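Local coordinates for ribosomal RNA small subunit methyltransferase E (Bacillus subtilis, PDB 1VHK), which probably methylates the N3 position of a specific uridine in 16S rRNA of the assembled 30S ribosomal subunit, using S-adenosyl-L-methionine as methyl donor, at residues P19-T24 and I43-Q48; G50-C55 and Q144-E149; E56-S61 and S66-E71; T103-H108 and A243-S248; A109-Q114 and S200-F205. All blocks are in the same frame, centred on the assembly; numbering follows the deposited sequence.

Contact 1 (P19-T24 and I43-Q48); sequences PTFSIT and IICCSQ
Ile-23 and Ile-43 supply the aliphatic half of this contact, reaching toward each other tip to tip until CD1 of Ile-23 lies 4.0 Å from CD1 of Ile-43. On Ile-23 the CG1 branch stands beside the backbone N and anti to the carbonyl carbon (chi1 -52°), and the extended second torsion (-178°) carries its methyl outward to this meeting.

The other half pairs an aromatic ring with sulfur. SG of Cys-45 sits at the edge of the Phe-21 ring, near its plane and 4.3 Å from CZ.

The backbones themselves stay well apart, with 10.2 Å between the CA atoms of Ile-23 and Cys-45. Both strands, 21-24 and 42-46, belong to one mixed sheet of the PUA domain, in which 52-60 and 64-72 come between them. Consistent with the curved, barrel-like sheet of PUA domains, side chains from these separated strands meet on one side, where Phe-21 also packs on Cys-55 and Cys-67, and Ile-23 on Cys-67.

All four touching residues are buried and all the touching atoms are carbon or sulfur. This chemistry implies cohesion through apolar burial, without directional polar bonds between the two segments.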
# COMPACT_ATOMS: atom_id res chain seq x y z
N PRO A 19 14.02 22.34 -29.36
CA PRO A 19 14.88 21.18 -29.41
C PRO A 19 15.34 20.67 -28.07
O PRO A 19 15.70 19.49 -27.93
CB PRO A 19 16.04 21.60 -30.30
CG PRO A 19 15.70 22.92 -30.86
CD PRO A 19 14.71 23.54 -29.90
N THR A 20 15.42 21.53 -27.07
CA THR A 20 15.77 21.20 -25.71
C THR A 20 14.82 22.00 -24.79
O THR A 20 14.07 22.83 -25.31
CB THR A 20 17.20 21.56 -25.30
OG1 THR A 20 17.33 23.00 -25.30
CG2 THR A 20 18.26 20.93 -26.16
N PHE A 21 14.85 21.74 -23.51
CA PHE A 21 13.99 22.47 -22.56
C PHE A 21 14.79 22.64 -21.28
O PHE A 21 15.74 21.90 -21.08
CB PHE A 21 12.66 21.77 -22.33
CG PHE A 21 12.77 20.46 -21.60
CD1 PHE A 21 13.05 19.29 -22.30
CD2 PHE A 21 12.64 20.39 -20.23
CE1 PHE A 21 13.17 18.08 -21.65
CE2 PHE A 21 12.77 19.19 -19.57
CZ PHE A 21 13.03 18.03 -20.28
N SER A 22 14.44 23.61 -20.45
CA SER A 22 15.20 23.85 -19.24
C SER A 22 14.36 23.82 -17.97
O SER A 22 13.20 24.21 -17.92
CB SER A 22 15.98 25.16 -19.33
OG SER A 22 15.18 26.17 -19.89
N ILE A 23 15.00 23.34 -16.92
CA ILE A 23 14.42 23.18 -15.61
C ILE A 23 14.83 24.32 -14.68
O ILE A 23 16.02 24.54 -14.43
CB ILE A 23 14.87 21.83 -14.99
CG1 ILE A 23 14.61 20.69 -15.97
CG2 ILE A 23 14.17 21.60 -13.66
CD1 ILE A 23 14.94 19.31 -15.47
N THR A 24 13.83 25.05 -14.18
CA THR A 24 14.09 26.14 -13.25
C THR A 24 13.37 25.93 -11.92
O THR A 24 12.42 25.16 -11.80
CB THR A 24 13.76 27.53 -13.81
OG1 THR A 24 12.43 27.53 -14.33
CG2 THR A 24 14.72 27.93 -14.92
N ILE A 43 17.64 11.47 -16.75
CA ILE A 43 16.56 11.57 -15.79
C ILE A 43 15.23 11.23 -16.49
O ILE A 43 15.11 11.03 -17.69
CB ILE A 43 16.33 12.93 -15.11
CG1 ILE A 43 15.96 14.00 -16.13
CG2 ILE A 43 17.52 13.34 -14.24
CD1 ILE A 43 16.07 15.44 -15.73
N ILE A 44 14.22 11.11 -15.65
CA ILE A 44 12.86 10.86 -16.09
C ILE A 44 12.02 12.10 -15.73
O ILE A 44 12.08 12.63 -14.62
CB ILE A 44 12.26 9.61 -15.43
CG1 ILE A 44 13.23 8.43 -15.48
CG2 ILE A 44 10.93 9.24 -16.09
CD1 ILE A 44 13.32 7.72 -16.80
N CYS A 45 11.33 12.61 -16.74
CA CYS A 45 10.48 13.77 -16.60
C CYS A 45 9.06 13.43 -17.08
O CYS A 45 8.83 12.73 -18.07
CB CYS A 45 11.01 14.97 -17.36
SG CYS A 45 12.53 15.69 -16.72
N CYS A 46 8.13 13.98 -16.33
CA CYS A 46 6.71 13.85 -16.57
C CYS A 46 6.13 15.26 -16.73
O CYS A 46 6.32 16.04 -15.80
CB CYS A 46 6.05 13.14 -15.37
SG CYS A 46 4.33 12.62 -15.73
N SER A 47 5.49 15.58 -17.83
CA SER A 47 4.89 16.91 -18.03
C SER A 47 3.67 17.17 -17.16
O SER A 47 3.11 16.26 -16.53
CB SER A 47 4.49 17.08 -19.50
OG SER A 47 3.68 16.01 -19.94
N GLN A 48 3.11 18.39 -17.23
CA GLN A 48 1.95 18.70 -16.40
C GLN A 48 0.71 17.90 -16.84
O GLN A 48 -0.24 17.82 -16.05
CB GLN A 48 1.54 20.13 -16.33
CG GLN A 48 2.42 21.28 -16.63
CD GLN A 48 1.63 22.59 -16.73
OE1 GLN A 48 0.47 22.56 -17.16
NE2 GLN A 48 2.24 23.70 -16.32

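Contact 2 (G50-C55 and Q144-E149); sequences GFEAKC and QSYRNE
At Gly-50 and Asn-148 the backbones come to 4.7 Å between CA atoms, and CA of Gly-50 lies 3.2 Å from O of Asn-148 in a CA-H...O contact. Gly-50 has positive phi, and so does Tyr-146, which belongs to the Schellman motif ending helix 131-144.

Asn-148 makes the central side-chain bond. Its ND2 donates to O of Gly-50 over 2.9 Å, almost straight at 171°, with the acceptor lying in the amide plane. The rest of the amide is also engaged, ND2 with O of Glu-75 and OD1 with N of Arg-77, so that both its ends are held. A leucine in its place would probably leave the carbonyls of Gly-50 and Glu-75 and the N-H of Arg-77 without this shared partner.

Glu-52 faces Tyr-146 instead. With CG anti to the backbone N (chi1 -174°) and an extended chain, it crosses the tyrosine so that OE1 of Glu-52 comes 4.2 Å from CD1 of Tyr-146, carboxylate and ring planes being 81° apart. Its charge is met by Arg-5 and Arg-77, while OE2 bonds to Thr-73.

This contact joins the PUA domain to the methyltransferase domain. Its chemistry, an amide engaged at three points and a carboxylate whose OE1 is salt-bridged to two arginines, suggests that the junction, together with its outside partners, relies more on directional polar bonds than on apolar packing.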
# COMPACT_ATOMS: atom_id res chain seq x y z
N GLY A 50 0.63 14.76 -17.77
CA GLY A 50 0.87 13.36 -17.59
C GLY A 50 1.76 12.64 -18.56
O GLY A 50 1.89 11.40 -18.43
N PHE A 51 2.48 13.32 -19.45
CA PHE A 51 3.36 12.63 -20.40
C PHE A 51 4.78 12.43 -19.90
O PHE A 51 5.48 13.38 -19.55
CB PHE A 51 3.32 13.40 -21.73
CG PHE A 51 1.99 13.27 -22.41
CD1 PHE A 51 1.03 14.27 -22.29
CD2 PHE A 51 1.68 12.14 -23.14
CE1 PHE A 51 -0.20 14.14 -22.90
CE2 PHE A 51 0.45 12.00 -23.75
CZ PHE A 51 -0.50 13.00 -23.62
N GLU A 52 5.29 11.20 -19.90
CA GLU A 52 6.59 10.81 -19.44
C GLU A 52 7.69 10.76 -20.50
O GLU A 52 7.64 10.00 -21.46
CB GLU A 52 6.51 9.40 -18.78
CG GLU A 52 7.81 8.98 -18.13
CD GLU A 52 7.73 7.67 -17.36
OE1 GLU A 52 7.57 7.73 -16.11
OE2 GLU A 52 7.87 6.58 -17.97
N ALA A 53 8.84 11.37 -20.18
CA ALA A 53 9.96 11.29 -21.09
C ALA A 53 11.28 10.87 -20.44
O ALA A 53 11.61 11.13 -19.29
CB ALA A 53 10.16 12.65 -21.78
N LYS A 54 12.13 10.22 -21.25
CA LYS A 54 13.50 9.96 -20.81
C LYS A 54 14.35 11.13 -21.35
O LYS A 54 14.30 11.48 -22.54
CB LYS A 54 14.03 8.64 -21.25
CG LYS A 54 15.20 8.12 -20.46
CD LYS A 54 15.40 6.63 -20.70
CE LYS A 54 14.10 5.86 -20.58
NZ LYS A 54 14.02 5.04 -19.33
N CYS A 55 14.97 11.86 -20.41
CA CYS A 55 15.76 13.02 -20.79
C CYS A 55 17.24 12.85 -20.45
O CYS A 55 17.62 12.13 -19.54
CB CYS A 55 15.24 14.29 -20.11
SG CYS A 55 13.47 14.57 -20.30
N GLN A 144 8.81 8.93 -6.59
CA GLN A 144 9.41 7.61 -6.38
C GLN A 144 8.55 6.48 -6.91
O GLN A 144 9.14 5.42 -7.21
CB GLN A 144 9.84 7.38 -4.95
CG GLN A 144 10.91 8.33 -4.45
CD GLN A 144 12.21 8.26 -5.22
OE1 GLN A 144 12.64 7.20 -5.67
NE2 GLN A 144 12.86 9.40 -5.40
N SER A 145 7.27 6.68 -7.15
CA SER A 145 6.42 5.59 -7.58
C SER A 145 6.08 5.63 -9.05
O SER A 145 5.32 4.78 -9.53
CB SER A 145 5.12 5.54 -6.77
OG SER A 145 4.39 6.72 -6.97
N TYR A 146 6.58 6.64 -9.75
CA TYR A 146 6.40 6.78 -11.18
C TYR A 146 4.96 7.07 -11.53
O TYR A 146 4.43 6.51 -12.49
CB TYR A 146 6.91 5.52 -11.91
CG TYR A 146 8.41 5.55 -12.11
CD1 TYR A 146 9.00 5.07 -13.26
CD2 TYR A 146 9.24 6.17 -11.19
CE1 TYR A 146 10.35 5.14 -13.46
CE2 TYR A 146 10.59 6.27 -11.38
CZ TYR A 146 11.16 5.74 -12.52
OH TYR A 146 12.53 5.80 -12.68
N ARG A 147 4.34 7.93 -10.74
CA ARG A 147 2.97 8.35 -11.05
C ARG A 147 3.07 9.33 -12.24
O ARG A 147 4.16 9.83 -12.53
CB ARG A 147 2.36 9.05 -9.84
CG ARG A 147 1.89 8.16 -8.73
CD ARG A 147 0.66 7.34 -9.10
NE ARG A 147 -0.54 8.14 -9.19
CZ ARG A 147 -1.24 8.62 -8.17
NH1 ARG A 147 -0.87 8.38 -6.93
NH2 ARG A 147 -2.30 9.35 -8.43
N ASN A 148 1.99 9.49 -12.98
CA ASN A 148 1.92 10.40 -14.10
C ASN A 148 1.29 11.72 -13.65
O ASN A 148 1.15 12.63 -14.46
CB ASN A 148 1.09 9.84 -15.25
CG ASN A 148 1.79 8.67 -15.93
OD1 ASN A 148 1.82 7.59 -15.34
ND2 ASN A 148 2.34 8.89 -17.12
N GLU A 149 0.93 11.79 -12.37
CA GLU A 149 0.33 12.91 -11.74
C GLU A 149 0.66 12.92 -10.23
O GLU A 149 0.84 11.88 -9.63
CB GLU A 149 -1.22 12.90 -11.83
CG GLU A 149 -1.90 12.00 -10.82
CD GLU A 149 -3.27 12.38 -10.37
OE1 GLU A 149 -4.18 12.57 -11.21
OE2 GLU A 149 -3.51 12.48 -9.13

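Contact 3 (E56-S61 and S66-E71)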
# COMPACT_ATOMS: atom_id res chain seq x y z
N GLU A 56 18.04 13.57 -21.23
CA GLU A 56 19.49 13.63 -21.10
C GLU A 56 19.91 15.05 -20.72
O GLU A 56 19.49 16.04 -21.32
CB GLU A 56 20.15 13.19 -22.41
CG GLU A 56 21.58 12.76 -22.34
CD GLU A 56 22.06 11.84 -23.43
OE1 GLU A 56 21.86 10.61 -23.35
OE2 GLU A 56 22.73 12.30 -24.40
N LEU A 57 20.70 15.20 -19.65
CA LEU A 57 21.16 16.53 -19.27
C LEU A 57 22.21 17.02 -20.28
O LEU A 57 23.29 16.48 -20.43
CB LEU A 57 21.65 16.60 -17.86
CG LEU A 57 20.66 16.61 -16.70
CD1 LEU A 57 19.31 17.20 -17.12
CD2 LEU A 57 20.49 15.23 -16.10
N GLN A 58 21.79 18.00 -21.06
CA GLN A 58 22.59 18.65 -22.07
C GLN A 58 23.37 19.79 -21.40
O GLN A 58 24.58 19.91 -21.56
CB GLN A 58 21.69 19.20 -23.18
CG GLN A 58 22.39 20.08 -24.19
CD GLN A 58 21.76 20.04 -25.57
OE1 GLN A 58 22.05 20.88 -26.44
NE2 GLN A 58 20.88 19.07 -25.78
N SER A 59 22.67 20.51 -20.53
CA SER A 59 23.32 21.62 -19.81
C SER A 59 22.98 21.62 -18.34
O SER A 59 21.83 21.38 -17.95
CB SER A 59 22.95 22.95 -20.46
OG SER A 59 23.15 24.03 -19.59
N VAL A 60 23.99 21.80 -17.49
CA VAL A 60 23.80 21.82 -16.05
C VAL A 60 24.50 23.02 -15.41
O VAL A 60 25.72 23.09 -15.29
CB VAL A 60 24.21 20.53 -15.34
CG1 VAL A 60 23.24 19.39 -15.66
CG2 VAL A 60 25.63 20.12 -15.67
N SER A 61 23.70 24.00 -14.99
CA SER A 61 24.20 25.22 -14.36
C SER A 61 23.86 25.25 -12.88
O SER A 61 23.59 24.21 -12.27
CB SER A 61 23.69 26.44 -15.11
OG SER A 61 23.05 27.38 -14.30
N SER A 66 19.48 22.25 -18.59
CA SER A 66 18.91 22.03 -19.92
C SER A 66 18.84 20.54 -20.25
O SER A 66 19.77 19.81 -19.93
CB SER A 66 19.70 22.79 -20.98
OG SER A 66 19.59 24.19 -20.76
N CYS A 67 17.72 20.13 -20.85
CA CYS A 67 17.48 18.76 -21.19
C CYS A 67 17.03 18.54 -22.64
O CYS A 67 16.30 19.31 -23.23
CB CYS A 67 16.39 18.14 -20.29
SG CYS A 67 16.54 18.49 -18.54
N LEU A 68 17.45 17.40 -23.14
CA LEU A 68 17.14 16.88 -24.47
C LEU A 68 16.27 15.63 -24.28
O LEU A 68 16.68 14.80 -23.47
CB LEU A 68 18.46 16.44 -25.11
CG LEU A 68 18.39 15.40 -26.22
CD1 LEU A 68 17.68 15.94 -27.45
CD2 LEU A 68 19.78 14.88 -26.55
N VAL A 69 15.09 15.57 -24.87
CA VAL A 69 14.26 14.37 -24.67
C VAL A 69 14.70 13.27 -25.61
O VAL A 69 14.61 13.39 -26.82
CB VAL A 69 12.76 14.60 -24.69
CG1 VAL A 69 12.38 15.98 -25.16
CG2 VAL A 69 12.00 13.52 -25.47
N ILE A 70 15.18 12.16 -25.04
CA ILE A 70 15.64 11.05 -25.88
C ILE A 70 14.57 10.02 -26.16
O ILE A 70 14.66 9.28 -27.15
CB ILE A 70 16.92 10.45 -25.30
CG1 ILE A 70 16.69 9.86 -23.93
CG2 ILE A 70 17.98 11.55 -25.24
CD1 ILE A 70 17.88 9.23 -23.23
N GLU A 71 13.42 10.10 -25.47
CA GLU A 71 12.37 9.12 -25.70
C GLU A 71 11.07 9.44 -25.00
O GLU A 71 11.09 9.82 -23.83
CB GLU A 71 12.86 7.74 -25.18
CG GLU A 71 12.10 6.60 -25.84
CD GLU A 71 11.87 5.42 -24.94
OE1 GLU A 71 10.70 4.97 -24.87
OE2 GLU A 71 12.81 4.90 -24.33
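The carbonyl oxygen of Ser-66 is gripped by two successive backbone N-H groups, Gln-58 N at 2.9 Å and Ser-59 N at 3.0 Å, which arrive from the same face of its plane. The bond from Ser-59 is straight (177°) although its donor stands above the carbonyl plane; that from Gln-58 is bent (139°). This is a classic beta bulge, shifting the register of the antiparallel hairpin formed by strands 52-60 and 64-72.

Beyond the bulge Ser-66 N returns a bond to Ser-59 O at 2.6 Å. On its other side Glu-56 and Leu-68 form a hydrogen-bonded pair, with Glu-56 N to Leu-68 O at 2.9 Å and Leu-68 N to Glu-56 O at 3.1 Å.

Side chains divide between the two faces. On one, CD1 of Leu-57 packs 3.4 Å from SG of Cys-67, where Cys-67 also touches Phe-21 and Ile-23. On the other lie Glu-56, Ser-59, Ser-66 and Leu-68. Gln-58, its CG anti to the backbone N (chi1 172°) and its chain extended, crosses Leu-68 obliquely and brings NE2 to 3.6 Å from CB of Leu-68. Farther along, CB of Glu-56 rests 3.9 Å from CG2 of Ile-70.

The chemistry implies a hairpin joined mainly by its backbones, with a buried apolar face turned into the PUA domain and a partly exposed face of mixed polar and apolar side chains outside.

Contact 4 (T103-H108 and A243-S248); sequences TELGAH and ALSAIS
Leu-244 reaches from helix 239-253 to the turn that follows helix 94-104, each of its carbons meeting a different part of that turn. CB lies 3.7 Å from CB of Leu-105. CG comes next, 3.9 Å from the carbonyl O of Leu-105. The two methyls then part over Ala-107, CD1 at 4.1 Å from its CA and CD2 at 4.1 Å from its CB. The first torsion starts this course, setting CG anti to the carbonyl carbon and beside the backbone N (chi1 -87°). Val-83 and Ile-85 of the central sheet also touch Leu-244. Shortening it to an alanine would probably leave a gap between the helix and Ala-107 and weaken the apolar link to Val-83 and Ile-85.

Both methyls of Leu-105 approach OG of the neighbouring Ser-245, CD2 at 3.3 Å and CD1 at 3.6 Å. That hydroxyl is paired with the carbonyl of Leu-241 within the helix, and Tyr-242 of the second subunit packs on both residues.

Gly-106, with positive phi, is the C-prime residue of the Schellman motif closing helix 94-104, and it turns the chain toward strand 109-113. A helix packed on an inner strand of the parallel sheet and on the end of a neighbouring helix, with the partner subunit alongside, is consistent with the SPOUT methyltransferase fold, in which the C-terminal region forms a trefoil knot and the dimer interface.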
# COMPACT_ATOMS: atom_id res chain seq x y z
N THR A 103 -0.31 7.66 -2.16
CA THR A 103 0.15 8.06 -3.49
C THR A 103 0.83 6.85 -4.16
O THR A 103 0.49 6.51 -5.31
CB THR A 103 1.10 9.28 -3.46
OG1 THR A 103 0.44 10.36 -2.76
CG2 THR A 103 1.45 9.77 -4.86
N GLU A 104 1.73 6.16 -3.45
CA GLU A 104 2.38 4.99 -4.06
C GLU A 104 1.26 4.10 -4.65
O GLU A 104 1.31 3.77 -5.82
CB GLU A 104 3.24 4.16 -3.15
CG GLU A 104 4.18 4.75 -2.16
CD GLU A 104 4.94 3.81 -1.23
OE1 GLU A 104 5.32 2.69 -1.61
OE2 GLU A 104 5.21 4.19 -0.06
N LEU A 105 0.19 3.81 -3.90
CA LEU A 105 -0.89 3.00 -4.36
C LEU A 105 -1.87 3.57 -5.35
O LEU A 105 -2.90 2.89 -5.63
CB LEU A 105 -1.63 2.35 -3.17
CG LEU A 105 -0.72 1.43 -2.35
CD1 LEU A 105 -1.26 1.26 -0.94
CD2 LEU A 105 -0.51 0.08 -3.04
N GLY A 106 -1.69 4.73 -5.94
CA GLY A 106 -2.57 5.27 -6.93
C GLY A 106 -3.65 6.22 -6.55
O GLY A 106 -4.42 6.63 -7.45
N ALA A 107 -3.84 6.59 -5.30
CA ALA A 107 -4.89 7.52 -4.89
C ALA A 107 -4.88 8.78 -5.74
O ALA A 107 -3.81 9.31 -6.05
CB ALA A 107 -4.67 7.90 -3.42
N HIS A 108 -6.07 9.31 -6.06
CA HIS A 108 -6.17 10.50 -6.88
C HIS A 108 -6.13 11.79 -6.08
O HIS A 108 -5.61 12.79 -6.56
CB HIS A 108 -7.41 10.50 -7.81
CG HIS A 108 -7.47 11.76 -8.64
ND1 HIS A 108 -6.64 11.98 -9.73
CD2 HIS A 108 -8.20 12.89 -8.48
CE1 HIS A 108 -6.88 13.19 -10.22
NE2 HIS A 108 -7.82 13.75 -9.48
N ALA A 243 -7.79 -0.75 0.77
CA ALA A 243 -8.71 -0.29 -0.26
C ALA A 243 -8.03 0.06 -1.57
O ALA A 243 -8.55 -0.31 -2.62
CB ALA A 243 -9.53 0.91 0.22
N LEU A 244 -6.91 0.79 -1.57
CA LEU A 244 -6.35 1.18 -2.87
C LEU A 244 -5.76 -0.07 -3.55
O LEU A 244 -5.84 -0.19 -4.76
CB LEU A 244 -5.33 2.24 -2.83
CG LEU A 244 -5.50 3.72 -2.85
CD1 LEU A 244 -6.82 4.18 -3.39
CD2 LEU A 244 -5.15 4.36 -1.50
N SER A 245 -5.13 -0.92 -2.75
CA SER A 245 -4.52 -2.13 -3.22
C SER A 245 -5.55 -3.07 -3.82
O SER A 245 -5.32 -3.55 -4.93
CB SER A 245 -3.72 -2.83 -2.09
OG SER A 245 -2.70 -1.94 -1.64
N ALA A 246 -6.70 -3.22 -3.20
CA ALA A 246 -7.78 -4.03 -3.77
C ALA A 246 -8.26 -3.43 -5.09
O ALA A 246 -8.38 -4.15 -6.09
CB ALA A 246 -8.91 -4.17 -2.77
N ILE A 247 -8.44 -2.11 -5.17
CA ILE A 247 -8.91 -1.52 -6.44
C ILE A 247 -7.93 -1.83 -7.56
O ILE A 247 -8.29 -2.17 -8.70
CB ILE A 247 -9.22 -0.03 -6.26
CG1 ILE A 247 -10.55 0.15 -5.56
CG2 ILE A 247 -9.24 0.75 -7.57
CD1 ILE A 247 -10.64 1.29 -4.57
N SER A 248 -6.63 -1.73 -7.25
CA SER A 248 -5.59 -2.04 -8.20
C SER A 248 -5.66 -3.50 -8.66
O SER A 248 -5.58 -3.78 -9.87
CB SER A 248 -4.20 -1.76 -7.64
OG SER A 248 -3.18 -2.35 -8.44

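Contact 5 (A109-Q114 and S200-F205)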
# COMPACT_ATOMS: atom_id res chain seq x y z
N ALA A 109 -6.62 11.76 -4.84
CA ALA A 109 -6.59 13.03 -4.08
C ALA A 109 -6.89 12.70 -2.62
O ALA A 109 -7.33 11.59 -2.40
CB ALA A 109 -7.61 14.02 -4.63
N PHE A 110 -6.47 13.60 -1.70
CA PHE A 110 -6.76 13.29 -0.30
C PHE A 110 -7.60 14.39 0.32
O PHE A 110 -7.52 15.56 -0.07
CB PHE A 110 -5.48 13.10 0.50
CG PHE A 110 -4.58 12.00 0.04
CD1 PHE A 110 -4.67 10.73 0.55
CD2 PHE A 110 -3.65 12.27 -0.96
CE1 PHE A 110 -3.80 9.74 0.13
CE2 PHE A 110 -2.79 11.28 -1.42
CZ PHE A 110 -2.87 10.02 -0.85
N ILE A 111 -8.53 14.03 1.19
CA ILE A 111 -9.41 15.03 1.81
C ILE A 111 -9.49 14.75 3.32
O ILE A 111 -10.25 13.85 3.69
CB ILE A 111 -10.85 14.91 1.28
CG1 ILE A 111 -10.92 15.07 -0.25
CG2 ILE A 111 -11.72 15.93 1.98
CD1 ILE A 111 -12.27 14.62 -0.77
N PRO A 112 -8.71 15.45 4.11
CA PRO A 112 -8.71 15.28 5.56
C PRO A 112 -9.92 16.00 6.14
O PRO A 112 -10.31 17.04 5.59
CB PRO A 112 -7.42 15.95 6.00
CG PRO A 112 -6.68 16.27 4.77
CD PRO A 112 -7.74 16.49 3.70
N PHE A 113 -10.50 15.49 7.21
CA PHE A 113 -11.69 16.20 7.73
C PHE A 113 -11.80 16.03 9.21
O PHE A 113 -11.32 15.02 9.73
CB PHE A 113 -12.96 15.75 6.99
CG PHE A 113 -13.35 14.33 7.30
CD1 PHE A 113 -12.98 13.30 6.47
CD2 PHE A 113 -14.07 14.05 8.44
CE1 PHE A 113 -13.33 12.00 6.78
CE2 PHE A 113 -14.38 12.75 8.78
CZ PHE A 113 -14.00 11.72 7.94
N GLN A 114 -12.34 17.05 9.89
CA GLN A 114 -12.46 16.92 11.36
C GLN A 114 -13.49 15.84 11.66
O GLN A 114 -14.60 15.92 11.09
CB GLN A 114 -12.96 18.23 11.99
CG GLN A 114 -12.74 18.33 13.48
CD GLN A 114 -11.29 18.22 13.89
OE1 GLN A 114 -10.40 18.80 13.22
NE2 GLN A 114 -10.99 17.49 14.97
N SER A 200 -15.28 8.50 -10.76
CA SER A 200 -14.76 8.92 -9.50
C SER A 200 -15.31 8.18 -8.30
O SER A 200 -16.51 7.96 -8.18
CB SER A 200 -14.98 10.44 -9.32
OG SER A 200 -16.33 10.70 -8.91
N LEU A 201 -14.41 7.90 -7.33
CA LEU A 201 -14.86 7.20 -6.13
C LEU A 201 -14.33 7.86 -4.86
O LEU A 201 -13.16 8.21 -4.76
CB LEU A 201 -14.48 5.74 -6.20
CG LEU A 201 -14.62 4.92 -4.91
CD1 LEU A 201 -16.10 4.62 -4.61
CD2 LEU A 201 -13.80 3.64 -4.99
N LEU A 202 -15.24 8.18 -3.95
CA LEU A 202 -14.94 8.75 -2.66
C LEU A 202 -15.05 7.65 -1.59
O LEU A 202 -15.99 6.87 -1.64
CB LEU A 202 -15.90 9.88 -2.26
CG LEU A 202 -15.65 10.42 -0.83
CD1 LEU A 202 -14.31 11.14 -0.81
CD2 LEU A 202 -16.77 11.30 -0.37
N ILE A 203 -14.03 7.54 -0.75
CA ILE A 203 -13.99 6.52 0.30
C ILE A 203 -13.69 7.22 1.62
O ILE A 203 -12.67 7.93 1.69
CB ILE A 203 -12.92 5.44 0.09
CG1 ILE A 203 -12.92 4.85 -1.32
CG2 ILE A 203 -13.11 4.31 1.10
CD1 ILE A 203 -11.88 3.79 -1.57
N VAL A 204 -14.61 7.21 2.59
CA VAL A 204 -14.29 7.93 3.83
C VAL A 204 -13.97 6.98 4.94
O VAL A 204 -14.61 5.93 5.11
CB VAL A 204 -15.34 8.97 4.20
CG1 VAL A 204 -16.40 9.12 3.11
CG2 VAL A 204 -15.99 8.74 5.56
N PHE A 205 -12.93 7.30 5.72
CA PHE A 205 -12.53 6.46 6.85
C PHE A 205 -12.65 7.23 8.16
O PHE A 205 -12.44 8.45 8.18
CB PHE A 205 -11.03 6.09 6.66
CG PHE A 205 -10.77 5.44 5.33
CD1 PHE A 205 -10.51 6.20 4.22
CD2 PHE A 205 -10.82 4.06 5.21
CE1 PHE A 205 -10.33 5.61 2.99
CE2 PHE A 205 -10.62 3.46 3.99
CZ PHE A 205 -10.34 4.24 2.88
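Phe-113 and Ile-111 of strand 109-113 meet Val-204, Leu-202 and the backbone O of Phe-205 on strand 200-205 in the parallel sheet of the SPOUT methyltransferase domain. The two strands are not direct neighbours, since 82-88 runs between them; their axes approach to 9.1 Å at 35°, so side chains of 109-113 reach past the middle strand.

The denser part lies at the C-terminal ends. Phe-113 holds CG between the backbone N and the carbonyl carbon (chi1 69°), which brings its ring to strand 200-205. CG2 of Val-204 and O of Phe-205 both lie obliquely to that ring, CZ being 4.3 Å from CG2 of Val-204. His-157 packs on the same ring.

Midway along the strands the contact thins to one pair of methyls, where Ile-111 and Leu-202 cross at about a right angle and CD1 of Ile-111 lies 4.0 Å from CD1 of Leu-202. Even this sparser side is buried; partial exposure comes only at the segment ends, Gln-114 and Ser-200, whose side chains bond to Val-120 and Asp-170. On the sheet's other face Ile-203 and Phe-205 pack against helix 239-253.

The ring of Phe-113 reaches a backbone oxygen, O of Phe-205, at 3.6 Å from CZ and 3.9 Å from CE1.

Contacts 1 and 3 both belong to the PUA sheet, their centres about 8 Å apart: contact 1 is its buried apolar filling, contact 3 a hairpin knit by backbone bonds and partly exposed. Contact 2 shares strand 52-60 with contact 3 but leaves the sheet to meet the methyltransferase domain, where its chemistry becomes polar and charged. From there Arg-147 bonds to the carbonyls of Thr-103 and Ala-107, tying contact 2 to contact 4. Contacts 4 and 5 are core packing of the SPOUT domain, joined through Ile-247 and Ala-243 against Leu-201 and Ile-203. Contacts 2 and 4 also touch the second subunit, whereas 1, 3 and 5 do not.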